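Local coordinates for protein putative HTH-type transcriptional regulator PH0061 (Pyrococcus horikoshii, PDB 2DBB) that probably binds DNA sequence-specifically through a helix-turn-helix domain and regulates transcription, at residues D8-Q13 against A41-K46; T25-A30 against T35-I40; I86-D91 against L128-N133. All coordinates share one frame; numbering follows the deposited sequence.

Interaction 1: residues D8-Q13 against A41-K46; sequences DRVDMQ and ARRIDK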
loop_
_atom_site.group_PDB
_atom_site.type_symbol
_atom_site.label_atom_id
_atom_site.label_comp_id
_atom_site.label_asym_id
_atom_site.label_seq_id
_atom_site.Cartn_x
_atom_site.Cartn_y
_atom_site.Cartn_z
ATOM N N ASP B 8 -4.097 6.080 22.547
ATOM C CA ASP B 8 -3.020 6.668 23.348
ATOM C C ASP B 8 -1.957 7.393 22.513
ATOM O O ASP B 8 -1.585 6.939 21.429
ATOM C CB ASP B 8 -2.372 5.567 24.190
ATOM C CG ASP B 8 -1.163 6.050 24.953
ATOM O OD1 ASP B 8 -1.321 6.908 25.847
ATOM O OD2 ASP B 8 -0.051 5.566 24.650
ATOM N N ARG B 9 -1.464 8.518 23.030
ATOM C CA ARG B 9 -0.465 9.322 22.328
ATOM C C ARG B 9 0.842 8.587 22.033
ATOM O O ARG B 9 1.437 8.770 20.968
ATOM C CB ARG B 9 -0.157 10.598 23.116
ATOM C CG ARG B 9 0.696 11.598 22.338
ATOM C CD ARG B 9 0.936 12.884 23.124
ATOM N NE ARG B 9 1.600 13.907 22.316
ATOM C CZ ARG B 9 1.071 14.466 21.227
ATOM N NH1 ARG B 9 -0.135 14.102 20.811
ATOM N NH2 ARG B 9 1.749 15.390 20.558
ATOM N N VAL B 10 1.296 7.772 22.978
ATOM C CA VAL B 10 2.529 7.018 22.790
ATOM C C VAL B 10 2.328 5.890 21.781
ATOM O O VAL B 10 3.238 5.557 21.025
ATOM C CB VAL B 10 3.030 6.427 24.119
ATOM C CG1 VAL B 10 4.226 5.516 23.872
ATOM C CG2 VAL B 10 3.412 7.558 25.067
ATOM N N ASP B 11 1.137 5.297 21.768
ATOM C CA ASP B 11 0.859 4.224 20.823
ATOM C C ASP B 11 0.931 4.762 19.395
ATOM O O ASP B 11 1.452 4.098 18.501
ATOM C CB ASP B 11 -0.525 3.616 21.068
ATOM C CG ASP B 11 -0.595 2.813 22.358
ATOM O OD1 ASP B 11 0.261 1.928 22.566
ATOM O OD2 ASP B 11 -1.518 3.060 23.162
ATOM N N MET B 12 0.416 5.969 19.182
ATOM C CA MET B 12 0.440 6.556 17.849
ATOM C C MET B 12 1.876 6.840 17.402
ATOM O O MET B 12 2.229 6.593 16.256
ATOM C CB MET B 12 -0.387 7.843 17.810
ATOM C CG MET B 12 -0.633 8.395 16.396
ATOM S SD MET B 12 -1.603 7.308 15.284
ATOM C CE MET B 12 -0.339 6.720 14.204
ATOM N N GLN B 13 2.704 7.348 18.307
ATOM C CA GLN B 13 4.097 7.643 17.967
ATOM C C GLN B 13 4.781 6.346 17.556
ATOM O O GLN B 13 5.508 6.290 16.566
ATOM C CB GLN B 13 4.822 8.247 19.170
ATOM C CG GLN B 13 4.178 9.521 19.695
ATOM C CD GLN B 13 4.851 10.040 20.955
ATOM O OE1 GLN B 13 5.228 9.265 21.831
ATOM N NE2 GLN B 13 4.983 11.358 21.058
ATOM N N ALA B 41 7.407 -3.322 24.985
ATOM C CA ALA B 41 6.995 -4.679 24.654
ATOM C C ALA B 41 5.495 -4.828 24.852
ATOM O O ALA B 41 4.792 -5.301 23.962
ATOM C CB ALA B 41 7.744 -5.681 25.521
ATOM N N ARG B 42 5.009 -4.416 26.019
ATOM C CA ARG B 42 3.588 -4.503 26.317
ATOM C C ARG B 42 2.745 -3.680 25.347
ATOM O O ARG B 42 1.699 -4.140 24.887
ATOM C CB ARG B 42 3.313 -4.055 27.754
ATOM C CG ARG B 42 3.330 -5.195 28.775
ATOM C CD ARG B 42 4.320 -4.938 29.903
ATOM N NE ARG B 42 4.167 -3.601 30.469
ATOM C CZ ARG B 42 4.974 -3.078 31.389
ATOM N NH1 ARG B 42 5.995 -3.780 31.859
ATOM N NH2 ARG B 42 4.766 -1.842 31.829
ATOM N N ARG B 43 3.194 -2.466 25.033
ATOM C CA ARG B 43 2.455 -1.606 24.115
ATOM C C ARG B 43 2.324 -2.236 22.730
ATOM O O ARG B 43 1.230 -2.310 22.178
ATOM C CB ARG B 43 3.129 -0.240 24.013
ATOM C CG ARG B 43 2.913 0.624 25.245
ATOM C CD ARG B 43 3.667 1.940 25.164
ATOM N NE ARG B 43 3.213 2.887 26.178
ATOM C CZ ARG B 43 2.010 3.457 26.189
ATOM N NH1 ARG B 43 1.128 3.184 25.233
ATOM N NH2 ARG B 43 1.685 4.304 27.157
ATOM N N ILE B 44 3.438 -2.695 22.172
ATOM C CA ILE B 44 3.416 -3.321 20.856
ATOM C C ILE B 44 2.553 -4.570 20.874
ATOM O O ILE B 44 1.829 -4.849 19.920
ATOM C CB ILE B 44 4.830 -3.700 20.392
ATOM C CG1 ILE B 44 5.597 -2.433 20.026
ATOM C CG2 ILE B 44 4.764 -4.664 19.206
ATOM C CD1 ILE B 44 6.995 -2.695 19.526
ATOM N N ASP B 45 2.619 -5.314 21.967
ATOM C CA ASP B 45 1.839 -6.534 22.083
ATOM C C ASP B 45 0.344 -6.229 22.074
ATOM O O ASP B 45 -0.437 -6.933 21.439
ATOM C CB ASP B 45 2.215 -7.275 23.361
ATOM C CG ASP B 45 2.115 -8.770 23.203
ATOM O OD1 ASP B 45 1.073 -9.352 23.574
ATOM O OD2 ASP B 45 3.086 -9.359 22.683
ATOM N N LYS B 46 -0.050 -5.170 22.771
ATOM C CA LYS B 46 -1.453 -4.786 22.816
ATOM C C LYS B 46 -1.903 -4.325 21.430
ATOM O O LYS B 46 -2.991 -4.669 20.973
ATOM C CB LYS B 46 -1.662 -3.665 23.836
ATOM C CG LYS B 46 -3.119 -3.395 24.173
ATOM C CD LYS B 46 -3.793 -4.649 24.732
ATOM C CE LYS B 46 -5.219 -4.361 25.182
ATOM N NZ LYS B 46 -5.892 -5.573 25.727
#

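Interaction 2: residues T25-A30 against T35-I40; sequences TYRELA and TTRQRI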
loop_
_atom_site.group_PDB
_atom_site.type_symbol
_atom_site.label_atom_id
_atom_site.label_comp_id
_atom_site.label_asym_id
_atom_site.label_seq_id
_atom_site.Cartn_x
_atom_site.Cartn_y
_atom_site.Cartn_z
ATOM N N THR B 25 14.461 -2.585 17.527
ATOM C CA THR B 25 14.301 -3.432 18.708
ATOM C C THR B 25 13.552 -2.653 19.785
ATOM O O THR B 25 13.531 -1.418 19.751
ATOM C CB THR B 25 15.668 -3.855 19.291
ATOM O OG1 THR B 25 16.351 -2.697 19.795
ATOM C CG2 THR B 25 16.528 -4.510 18.217
ATOM N N TYR B 26 12.943 -3.366 20.736
ATOM C CA TYR B 26 12.204 -2.712 21.815
ATOM C C TYR B 26 13.112 -1.745 22.579
ATOM O O TYR B 26 12.671 -0.704 23.067
ATOM C CB TYR B 26 11.630 -3.750 22.791
ATOM C CG TYR B 26 10.616 -4.691 22.176
ATOM C CD1 TYR B 26 9.908 -4.329 21.032
ATOM C CD2 TYR B 26 10.348 -5.934 22.749
ATOM C CE1 TYR B 26 8.963 -5.174 20.467
ATOM C CE2 TYR B 26 9.391 -6.796 22.189
ATOM C CZ TYR B 26 8.706 -6.403 21.046
ATOM O OH TYR B 26 7.768 -7.226 20.469
ATOM N N ARG B 27 14.385 -2.105 22.680
ATOM C CA ARG B 27 15.367 -1.282 23.370
ATOM C C ARG B 27 15.534 0.060 22.637
ATOM O O ARG B 27 15.459 1.119 23.259
ATOM C CB ARG B 27 16.695 -2.053 23.457
ATOM C CG ARG B 27 17.853 -1.275 24.044
ATOM C CD ARG B 27 19.040 -2.189 24.400
ATOM N NE ARG B 27 18.789 -2.991 25.602
ATOM C CZ ARG B 27 18.215 -4.191 25.606
ATOM N NH1 ARG B 27 17.823 -4.754 24.465
ATOM N NH2 ARG B 27 18.025 -4.830 26.756
ATOM N N GLU B 28 15.742 0.015 21.324
ATOM C CA GLU B 28 15.885 1.239 20.536
ATOM C C GLU B 28 14.607 2.081 20.645
ATOM O O GLU B 28 14.662 3.302 20.789
ATOM C CB GLU B 28 16.143 0.907 19.061
ATOM C CG GLU B 28 17.526 0.350 18.748
ATOM C CD GLU B 28 17.659 -0.065 17.289
ATOM O OE1 GLU B 28 17.005 -1.055 16.885
ATOM O OE2 GLU B 28 18.404 0.604 16.540
ATOM N N LEU B 29 13.453 1.425 20.565
ATOM C CA LEU B 29 12.181 2.136 20.672
ATOM C C LEU B 29 12.066 2.797 22.045
ATOM O O LEU B 29 11.667 3.958 22.155
ATOM C CB LEU B 29 11.011 1.169 20.463
ATOM C CG LEU B 29 10.881 0.576 19.057
ATOM C CD1 LEU B 29 9.862 -0.545 19.062
ATOM C CD2 LEU B 29 10.476 1.675 18.083
ATOM N N ALA B 30 12.424 2.057 23.092
ATOM C CA ALA B 30 12.353 2.590 24.448
ATOM C C ALA B 30 13.252 3.823 24.593
ATOM O O ALA B 30 12.880 4.803 25.238
ATOM C CB ALA B 30 12.749 1.517 25.463
ATOM N N THR B 35 11.292 5.604 27.589
ATOM C CA THR B 35 10.488 4.720 28.415
ATOM C C THR B 35 11.281 3.427 28.566
ATOM O O THR B 35 12.447 3.369 28.181
ATOM C CB THR B 35 9.112 4.436 27.761
ATOM O OG1 THR B 35 8.365 3.530 28.584
ATOM C CG2 THR B 35 9.284 3.837 26.374
ATOM N N THR B 36 10.670 2.393 29.122
ATOM C CA THR B 36 11.391 1.142 29.297
ATOM C C THR B 36 11.091 0.170 28.169
ATOM O O THR B 36 10.069 0.283 27.491
ATOM C CB THR B 36 11.022 0.455 30.618
ATOM O OG1 THR B 36 9.701 -0.090 30.513
ATOM C CG2 THR B 36 11.065 1.456 31.766
ATOM N N ARG B 37 11.993 -0.785 27.980
ATOM C CA ARG B 37 11.842 -1.800 26.953
ATOM C C ARG B 37 10.625 -2.653 27.274
ATOM O O ARG B 37 9.876 -3.047 26.380
ATOM C CB ARG B 37 13.094 -2.671 26.911
ATOM C CG ARG B 37 12.995 -3.891 26.020
ATOM C CD ARG B 37 14.155 -4.816 26.325
ATOM N NE ARG B 37 14.626 -4.589 27.691
ATOM C CZ ARG B 37 15.393 -5.429 28.379
ATOM N NH1 ARG B 37 15.767 -5.119 29.613
ATOM N NH2 ARG B 37 15.770 -6.583 27.842
ATOM N N GLN B 38 10.431 -2.935 28.557
ATOM C CA GLN B 38 9.296 -3.739 28.993
ATOM C C GLN B 38 7.980 -3.063 28.602
ATOM O O GLN B 38 7.074 -3.709 28.071
ATOM C CB GLN B 38 9.338 -3.954 30.510
ATOM C CG GLN B 38 10.501 -4.819 30.991
ATOM C CD GLN B 38 11.830 -4.071 31.053
ATOM O OE1 GLN B 38 12.899 -4.688 31.066
ATOM N NE2 GLN B 38 11.769 -2.741 31.106
ATOM N N ARG B 39 7.880 -1.764 28.859
ATOM C CA ARG B 39 6.668 -1.030 28.519
ATOM C C ARG B 39 6.452 -0.998 27.006
ATOM O O ARG B 39 5.317 -1.054 26.535
ATOM C CB ARG B 39 6.729 0.392 29.086
ATOM C CG ARG B 39 6.789 0.416 30.608
ATOM C CD ARG B 39 6.592 1.812 31.175
ATOM N NE ARG B 39 6.654 1.807 32.636
ATOM C CZ ARG B 39 6.344 2.848 33.406
ATOM N NH1 ARG B 39 6.433 2.748 34.726
ATOM N NH2 ARG B 39 5.940 3.989 32.858
ATOM N N ILE B 40 7.539 -0.913 26.244
ATOM C CA ILE B 40 7.425 -0.906 24.793
ATOM C C ILE B 40 6.906 -2.269 24.348
ATOM O O ILE B 40 6.069 -2.364 23.452
ATOM C CB ILE B 40 8.786 -0.637 24.109
ATOM C CG1 ILE B 40 9.146 0.846 24.233
ATOM C CG2 ILE B 40 8.733 -1.053 22.630
ATOM C CD1 ILE B 40 8.148 1.783 23.583
#

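Interaction 3: residues I86-D91 against L128-N133; sequences ISEISD and LQRIKN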
loop_
_atom_site.group_PDB
_atom_site.type_symbol
_atom_site.label_atom_id
_atom_site.label_comp_id
_atom_site.label_asym_id
_atom_site.label_seq_id
_atom_site.Cartn_x
_atom_site.Cartn_y
_atom_site.Cartn_z
ATOM N N ILE B 86 -15.878 -9.262 -4.174
ATOM C CA ILE B 86 -14.844 -9.068 -3.173
ATOM C C ILE B 86 -14.390 -10.362 -2.510
ATOM O O ILE B 86 -13.194 -10.562 -2.295
ATOM C CB ILE B 86 -15.313 -8.068 -2.109
ATOM C CG1 ILE B 86 -15.475 -6.684 -2.759
ATOM C CG2 ILE B 86 -14.317 -8.025 -0.955
ATOM C CD1 ILE B 86 -16.182 -5.671 -1.899
ATOM N N SER B 87 -15.333 -11.243 -2.188
ATOM C CA SER B 87 -14.970 -12.507 -1.556
ATOM C C SER B 87 -14.321 -13.408 -2.600
ATOM O O SER B 87 -13.488 -14.250 -2.277
ATOM C CB SER B 87 -16.207 -13.194 -0.962
ATOM O OG SER B 87 -17.107 -13.609 -1.976
ATOM N N GLU B 88 -14.705 -13.208 -3.858
ATOM C CA GLU B 88 -14.175 -13.983 -4.975
ATOM C C GLU B 88 -12.707 -13.666 -5.267
ATOM O O GLU B 88 -11.924 -14.563 -5.572
ATOM C CB GLU B 88 -15.004 -13.712 -6.236
ATOM C CG GLU B 88 -15.799 -14.904 -6.761
ATOM C CD GLU B 88 -14.917 -16.012 -7.316
ATOM O OE1 GLU B 88 -14.178 -15.766 -8.297
ATOM O OE2 GLU B 88 -14.963 -17.135 -6.769
ATOM N N ILE B 89 -12.332 -12.395 -5.165
ATOM C CA ILE B 89 -10.960 -11.995 -5.464
ATOM C C ILE B 89 -10.022 -11.789 -4.275
ATOM O O ILE B 89 -8.803 -11.788 -4.445
ATOM C CB ILE B 89 -10.943 -10.693 -6.297
ATOM C CG1 ILE B 89 -11.527 -9.544 -5.471
ATOM C CG2 ILE B 89 -11.737 -10.890 -7.583
ATOM C CD1 ILE B 89 -11.464 -8.194 -6.151
ATOM N N SER B 90 -10.571 -11.615 -3.079
ATOM C CA SER B 90 -9.738 -11.380 -1.906
ATOM C C SER B 90 -8.729 -12.476 -1.584
ATOM O O SER B 90 -7.728 -12.214 -0.922
ATOM C CB SER B 90 -10.613 -11.118 -0.684
ATOM O OG SER B 90 -11.268 -9.868 -0.807
ATOM N N ASP B 91 -8.982 -13.696 -2.049
ATOM C CA ASP B 91 -8.068 -14.799 -1.785
ATOM C C ASP B 91 -7.010 -14.979 -2.864
ATOM O O ASP B 91 -6.086 -15.768 -2.690
ATOM C CB ASP B 91 -8.831 -16.114 -1.618
ATOM C CG ASP B 91 -9.801 -16.078 -0.462
ATOM O OD1 ASP B 91 -9.504 -15.394 0.544
ATOM O OD2 ASP B 91 -10.856 -16.744 -0.557
ATOM N N LEU B 128 -9.970 -10.769 -14.701
ATOM C CA LEU B 128 -11.239 -10.198 -15.131
ATOM C C LEU B 128 -12.355 -11.234 -15.297
ATOM O O LEU B 128 -13.527 -10.917 -15.095
ATOM C CB LEU B 128 -11.039 -9.404 -16.430
ATOM C CG LEU B 128 -10.098 -8.196 -16.267
ATOM C CD1 LEU B 128 -9.842 -7.543 -17.603
ATOM C CD2 LEU B 128 -10.697 -7.200 -15.279
ATOM N N GLN B 129 -11.998 -12.463 -15.660
ATOM C CA GLN B 129 -13.007 -13.508 -15.822
ATOM C C GLN B 129 -13.733 -13.721 -14.501
ATOM O O GLN B 129 -14.897 -14.112 -14.478
ATOM C CB GLN B 129 -12.368 -14.827 -16.276
ATOM C CG GLN B 129 -11.811 -14.785 -17.689
ATOM C CD GLN B 129 -11.285 -16.130 -18.155
ATOM O OE1 GLN B 129 -10.346 -16.684 -17.576
ATOM N NE2 GLN B 129 -11.893 -16.665 -19.207
ATOM N N ARG B 130 -13.034 -13.442 -13.405
ATOM C CA ARG B 130 -13.586 -13.599 -12.066
ATOM C C ARG B 130 -14.511 -12.458 -11.676
ATOM O O ARG B 130 -15.146 -12.495 -10.628
ATOM C CB ARG B 130 -12.444 -13.715 -11.059
ATOM C CG ARG B 130 -11.665 -15.009 -11.198
ATOM C CD ARG B 130 -10.280 -14.893 -10.605
ATOM N NE ARG B 130 -9.612 -16.189 -10.536
ATOM C CZ ARG B 130 -9.955 -17.157 -9.693
ATOM N NH1 ARG B 130 -10.959 -16.975 -8.846
ATOM N NH2 ARG B 130 -9.294 -18.308 -9.699
ATOM N N ILE B 131 -14.591 -11.439 -12.520
ATOM C CA ILE B 131 -15.458 -10.307 -12.235
ATOM C C ILE B 131 -16.726 -10.392 -13.073
ATOM O O ILE B 131 -16.714 -10.114 -14.272
ATOM C CB ILE B 131 -14.756 -8.967 -12.533
ATOM C CG1 ILE B 131 -13.469 -8.866 -11.714
ATOM C CG2 ILE B 131 -15.689 -7.809 -12.197
ATOM C CD1 ILE B 131 -12.669 -7.627 -12.002
ATOM N N LYS B 132 -17.822 -10.787 -12.440
ATOM C CA LYS B 132 -19.087 -10.899 -13.148
ATOM C C LYS B 132 -20.073 -9.873 -12.615
ATOM O O LYS B 132 -19.933 -9.394 -11.487
ATOM C CB LYS B 132 -19.691 -12.302 -12.973
ATOM C CG LYS B 132 -18.765 -13.475 -13.296
ATOM C CD LYS B 132 -17.990 -13.925 -12.064
ATOM C CE LYS B 132 -17.221 -15.214 -12.336
ATOM N NZ LYS B 132 -16.456 -15.689 -11.144
ATOM N N ASN B 133 -21.060 -9.529 -13.437
ATOM C CA ASN B 133 -22.102 -8.591 -13.036
ATOM C C ASN B 133 -21.609 -7.173 -12.746
ATOM O O ASN B 133 -22.096 -6.519 -11.818
ATOM C CB ASN B 133 -22.826 -9.136 -11.799
ATOM C CG ASN B 133 -23.285 -10.577 -11.973
ATOM O OD1 ASN B 133 -23.603 -11.258 -10.997
ATOM N ND2 ASN B 133 -23.326 -11.045 -13.219
#

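Interaction 1: residues D8-Q13 against A41-K46
R43 reaches across from helix 37-49 to the start of helix 9-18, where its guanidinium settles among D8, V10 and D11. Its NH1 is shared by two carboxylates: it forms salt bridges to D8 OD2 at 2.7 Å and to D11 OD1 at 3.1 Å, and both hydrogen bonds are strongly bent and weak. The two acids present themselves differently. The D8 carboxylate is turned nearly parallel to the guanidinium, the planes 15° apart, although OD2 approaches obliquely. D11 comes in at the edge of the group with its own plane steeply inclined. With CG anti to the carbonyl carbon (chi1 -70°), the D11 carboxylate swings closer to R43 than its CB does, and OD1 meets NH1.

The tight part of the contact is this end of R43. V10 lies over one face of the guanidinium, its CB 3.7 Å above the plane near the centre, while V10 CG1 is 3.6 Å from R43 NE. D8 OD2 is held from its own side as well: as N-cap of helix 9-18, it accepts from D11 N at 3.1 Å and more weakly from V10 N. The arginine charge therefore sits on the oxygen that caps the helix, and probably offsets its negative charge. R43 also packs on L14, one turn further along.

Away from this cluster the contact thins out towards solvent, where the exposed K46 chain leads away from helix 9-18. A single long arginine thus spans most of the gap between the helices, a salt-bridge network tying the first helix to the predicted recognition helix in the three-helix arrangement of a helix-turn-helix domain.

Interaction 2: residues T25-A30 against T35-I40
A30 O accepts a hydrogen bond from T35 N at 2.9 Å, nearly straight at the hydrogen (166°), and so closes the turn between helices 26-32 and 37-49, the helix-turn-helix unit predicted to bind DNA. Just beyond it the second helix starts with its own cap, T36 OG1 accepting from R39 N, while T25 and E28 form a capping box on the first.

A30 is a close-packed point of the turn: its CB comes within 3.4 Å of T36 C, and its small size lets the two backbones approach. I40 fills the angle between the helices. Its CG2, anti to the backbone N, reaches both L29 CD1 and Y26 CD1 at 3.8 Å, approaching the tyrosine ring obliquely, while CG1 lies 3.7 Å from A30 CA. L14 of helix 9-18 and L33 of the turn also touch I40, and L29 meets L14 and I17, so this side faces the domain interior. With I40 cut back to an alanine, L29 and the Y26 ring would probably lose their common partner, opening a gap between the two helices.

Toward the more exposed side, Y26 CB rests on R37 CG at 3.5 Å, and Y26 also packs on R23 of the second subunit. R37 and R27 lie alongside each other, pointing the same way, with their guanidinium planes 55° apart. R27 NH2 and R37 NH2, both donors of like charge, are not hydrogen-bonded; R27 NH2 sits over one face of the R37 guanidinium, 3.0 Å above its plane and displaced toward its edge.

Interaction 3: residues I86-D91 against L128-N133
E88 and R130 supply most of the buried surface; I89 is shielded beside them without close contact, its CG2 4.5 Å from R130 CB. The E88 side chain, bent at chi2 (-68°), crosses that of R130 at about a right angle and forms a salt bridge from OE1 to R130 NH1 at 3.5 Å. This oxygen lies at the edge of the guanidinium, and the two planes are nearly parallel, 8° apart. The same OE1 has K132 NZ at 3.6 Å, a long salt bridge, so one carboxylate oxygen stands between two positive charges. No hydrogen bond joins the segments; the attraction is probably electrostatic and, at the surface, softened by solvent. K132 is bent at chi2, and its NZ also makes a weak bond to R130 O.

S90 O accepts from K147 NZ of the second subunit. The contact links the C-terminal end of helix 79-89 to the chain leaving helix 117-129, in a βαββαβ domain of ferredoxin-like topology. I86 and I89 of helix 79-89 pack on strand 95-102, an outermost strand of the four-stranded antiparallel sheet.

Interactions 1 and 2 belong to one helical domain and share helix 37-49, their centres about 10 Å apart. They meet directly: I44 CD1 lies 3.3 Å from Y26 CE1 and 3.6 Å from L29 CD1, so the predicted recognition helix packs against helix 26-32 through I44 while R43, the next residue back, reaches helix 9-18. Interaction 3 stands apart in the αβ domain, on the opposite side of the chain's centre. Its centre is about 37 Å from that of interaction 1 and about 43 Å from that of interaction 2. Interactions 2 and 3 both also touch the second subunit, so the dimer involves both domains.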